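PDB 5MKW: DNA annealing helicase and endonuclease ZRANB3 from Homo sapiens, which anneals complementary DNA strands and cuts DNA to maintain genome stability at stalled or collapsed replication forks, here seen as its HNH domain. Local coordinates for residues A48-K53 with T94-C99. Residues are numbered along the deposited sequence; the frame is centred on the assembly and turned at random.
Sequences ATWTSK and TLCTVC. With ZN (zinc ion), chain C.
Cys96 SG is gripped twice. It binds the zinc ion ZN at 2.4 Å, and it accepts a nearly straight hydrogen bond from Cys99 N, a helix-capping bond, at 3.4 Å and 171° at the hydrogen. Cys96 is thus both a metal ligand and the N-cap of helix 97-118. This is the second CxxC pair of the Cys4 zinc site of the HNH domain, where strand 92-96 runs into the helix. Cys99 SG is also a ligand, and Cys20 and Cys23 complete the site. The zinc and the helix N-terminus would both be expected to stabilise Cys96 as a thiolate.

The loop between helices 39-47 and 56-64 lays the Trp50 indole beside this turn. CG of Trp50 sits between its backbone N and carbonyl carbon (chi1 60°). Cys96 CB lies over one face of the six-membered ring, 4.2 Å from its centroid, as a CH-pi contact. The sulfur of Cys96 follows obliquely, 4.6 Å from the same centroid. The Trp50 ring therefore packs against the side chain of a zinc ligand. Thr51 CG2 lies over the other face of the indole, toward its rim, and Val25, Ala27 and Leu30 also touch Trp50.

Two helix residues meet the ring at its edge, near its plane. Thr97 OG1 faces Trp50 CZ3 at 3.8 Å, with the two side chains crossing at about a right angle. That hydroxyl is hydrogen-bonded to His70 O. The Val98 and Trp50 side chains run antiparallel past each other. The CG2 branch of Val98 is beside the backbone N, while CG1 is anti to that N (chi1 166°). Lys53 adds its CB, which touches Val98 CG2, before its extended chain leads away. Val98 CG2 touches Trp50 CE3 at 3.7 Å and Trp50 O at 3.4 Å.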
ATOM      1  N   ALA A  48     -12.411 -12.539  -1.779  1.00 24.84           N
ATOM      2  CA  ALA A  48     -11.837 -13.844  -2.089  1.00 26.63           C
ATOM      3  C   ALA A  48     -10.327 -13.848  -2.047  1.00 26.09           C
ATOM      4  O   ALA A  48      -9.746 -14.903  -2.227  1.00 25.20           O
ATOM      5  CB  ALA A  48     -12.292 -14.312  -3.460  1.00 27.57           C
ATOM      6  N   THR A  49      -9.687 -12.705  -1.795  1.00 23.28           N
ATOM      7  CA  THR A  49      -8.228 -12.653  -1.828  1.00 22.66           C
ATOM      8  C   THR A  49      -7.668 -11.719  -0.756  1.00 23.03           C
ATOM      9  O   THR A  49      -8.381 -11.353   0.164  1.00 22.82           O
ATOM     10  CB  THR A  49      -7.736 -12.373  -3.272  1.00 22.34           C
ATOM     11  OG1 THR A  49      -6.366 -12.682  -3.353  1.00 21.86           O
ATOM     12  CG2 THR A  49      -7.982 -10.977  -3.715  1.00 23.37           C
ATOM     13  N   TRP A  50      -6.383 -11.410  -0.834  1.00 24.62           N
ATOM     14  CA  TRP A  50      -5.629 -10.670   0.211  1.00 23.81           C
ATOM     15  C   TRP A  50      -6.227  -9.324   0.547  1.00 22.28           C
ATOM     16  O   TRP A  50      -6.066  -8.834   1.662  1.00 24.66           O
ATOM     17  CB  TRP A  50      -4.162 -10.465  -0.237  1.00 23.53           C
ATOM     18  CG  TRP A  50      -4.015  -9.669  -1.543  1.00 23.12           C
ATOM     19  CD1 TRP A  50      -3.853 -10.175  -2.797  1.00 25.86           C
ATOM     20  CD2 TRP A  50      -3.914  -8.261  -1.674  1.00 22.89           C
ATOM     21  NE1 TRP A  50      -3.688  -9.153  -3.714  1.00 23.52           N
ATOM     22  CE2 TRP A  50      -3.747  -7.968  -3.037  1.00 24.45           C
ATOM     23  CE3 TRP A  50      -3.881  -7.217  -0.767  1.00 23.17           C
ATOM     24  CZ2 TRP A  50      -3.564  -6.674  -3.499  1.00 23.83           C
ATOM     25  CZ3 TRP A  50      -3.838  -5.928  -1.242  1.00 22.43           C
ATOM     26  CH2 TRP A  50      -3.625  -5.665  -2.587  1.00 21.58           C
ATOM     27  N   THR A  51      -6.939  -8.723  -0.397  1.00 21.33           N
ATOM     28  CA  THR A  51      -7.684  -7.460  -0.132  1.00 23.69           C
ATOM     29  C   THR A  51      -8.793  -7.578   0.977  1.00 24.11           C
ATOM     30  O   THR A  51      -9.224  -6.578   1.575  1.00 19.75           O
ATOM     31  CB  THR A  51      -8.358  -6.972  -1.439  1.00 23.63           C
ATOM     32  OG1 THR A  51      -8.919  -8.102  -2.133  1.00 24.14           O
ATOM     33  CG2 THR A  51      -7.353  -6.289  -2.336  1.00 22.31           C
ATOM     34  N   SER A  52      -9.202  -8.801   1.281  1.00 24.24           N
ATOM     35  CA  SER A  52     -10.231  -9.011   2.305  1.00 25.20           C
ATOM     36  C   SER A  52      -9.827  -8.453   3.660  1.00 26.90           C
ATOM     37  O   SER A  52     -10.688  -8.181   4.517  1.00 24.88           O
ATOM     38  CB  SER A  52     -10.526 -10.495   2.470  1.00 25.15           C
ATOM     39  OG  SER A  52      -9.421 -11.165   3.067  1.00 24.67           O
ATOM     40  N   LYS A  53      -8.535  -8.218   3.833  1.00 25.08           N
ATOM     41  CA  LYS A  53      -8.024  -7.678   5.072  1.00 27.91           C
ATOM     42  C   LYS A  53      -7.993  -6.155   5.144  1.00 25.99           C
ATOM     43  O   LYS A  53      -7.655  -5.608   6.163  1.00 24.54           O
ATOM     44  CB  LYS A  53      -6.631  -8.218   5.329  1.00 32.89           C
ATOM     45  CG  LYS A  53      -6.637  -9.685   5.694  1.00 38.76           C
ATOM     46  CD  LYS A  53      -5.214 -10.143   6.004  1.00 48.48           C
ATOM     47  CE  LYS A  53      -5.196 -11.507   6.686  1.00 57.61           C
ATOM     48  NZ  LYS A  53      -3.974 -11.648   7.526  1.00 60.68           N
ATOM     49  N   THR A  94       7.695  -1.141  -3.489  1.00 20.04           N
ATOM     50  CA  THR A  94       6.289  -1.369  -3.636  1.00 18.89           C
ATOM     51  C   THR A  94       5.809  -2.248  -2.511  1.00 17.57           C
ATOM     52  O   THR A  94       6.390  -3.313  -2.219  1.00 17.98           O
ATOM     53  CB  THR A  94       6.030  -2.089  -4.993  1.00 19.15           C
ATOM     54  OG1 THR A  94       6.549  -1.290  -6.072  1.00 18.30           O
ATOM     55  CG2 THR A  94       4.560  -2.296  -5.192  1.00 18.93           C
ATOM     56  N   LEU A  95       4.737  -1.795  -1.879  1.00 17.12           N
ATOM     57  CA  LEU A  95       3.987  -2.595  -0.910  1.00 19.20           C
ATOM     58  C   LEU A  95       2.538  -2.667  -1.367  1.00 18.39           C
ATOM     59  O   LEU A  95       1.955  -1.646  -1.780  1.00 18.90           O
ATOM     60  CB  LEU A  95       4.014  -1.940   0.490  1.00 20.48           C
ATOM     61  CG  LEU A  95       5.334  -1.755   1.238  1.00 22.88           C
ATOM     62  CD1 LEU A  95       5.083  -1.173   2.624  1.00 25.39           C
ATOM     63  CD2 LEU A  95       6.098  -3.059   1.364  1.00 24.34           C
ATOM     64  N   CYS A  96       1.906  -3.830  -1.225  1.00 18.35           N
ATOM     65  CA  CYS A  96       0.477  -3.882  -1.338  1.00 18.84           C
ATOM     66  C   CYS A  96      -0.128  -3.059  -0.172  1.00 18.24           C
ATOM     67  O   CYS A  96       0.544  -2.728   0.836  1.00 17.55           O
ATOM     68  CB  CYS A  96      -0.031  -5.344  -1.295  1.00 19.25           C
ATOM     69  SG  CYS A  96       0.033  -6.114   0.320  1.00 19.63           S
ATOM     70  N   THR A  97      -1.402  -2.718  -0.299  1.00 17.86           N
ATOM     71  CA  THR A  97      -2.015  -1.847   0.697  1.00 17.66           C
ATOM     72  C   THR A  97      -2.227  -2.509   2.055  1.00 17.38           C
ATOM     73  O   THR A  97      -2.250  -1.834   3.047  1.00 18.73           O
ATOM     74  CB  THR A  97      -3.293  -1.202   0.159  1.00 18.37           C
ATOM     75  OG1 THR A  97      -4.043  -2.171  -0.595  1.00 17.86           O
ATOM     76  CG2 THR A  97      -2.891  -0.010  -0.746  1.00 19.19           C
ATOM     77  N   VAL A  98      -2.307  -3.829   2.102  1.00 19.45           N
ATOM     78  CA  VAL A  98      -2.424  -4.547   3.352  1.00 19.51           C
ATOM     79  C   VAL A  98      -1.075  -4.494   4.102  1.00 20.06           C
ATOM     80  O   VAL A  98      -1.009  -4.138   5.266  1.00 17.37           O
ATOM     81  CB  VAL A  98      -2.891  -6.000   3.128  1.00 20.57           C
ATOM     82  CG1 VAL A  98      -2.693  -6.849   4.381  1.00 22.37           C
ATOM     83  CG2 VAL A  98      -4.361  -6.032   2.698  1.00 21.28           C
ATOM     84  N   CYS A  99       0.005  -4.763   3.407  1.00 19.98           N
ATOM     85  CA  CYS A  99       1.325  -4.571   4.032  1.00 21.07           C
ATOM     86  C   CYS A  99       1.609  -3.108   4.420  1.00 21.39           C
ATOM     87  O   CYS A  99       2.264  -2.820   5.417  1.00 20.03           O
ATOM     88  CB  CYS A  99       2.422  -5.067   3.101  1.00 21.92           C
ATOM     89  SG  CYS A  99       2.430  -6.882   2.885  1.00 23.16           S
TER
HETATM   90 ZN    ZN C 201       2.088  -7.221   0.637  1.00 21.72          ZN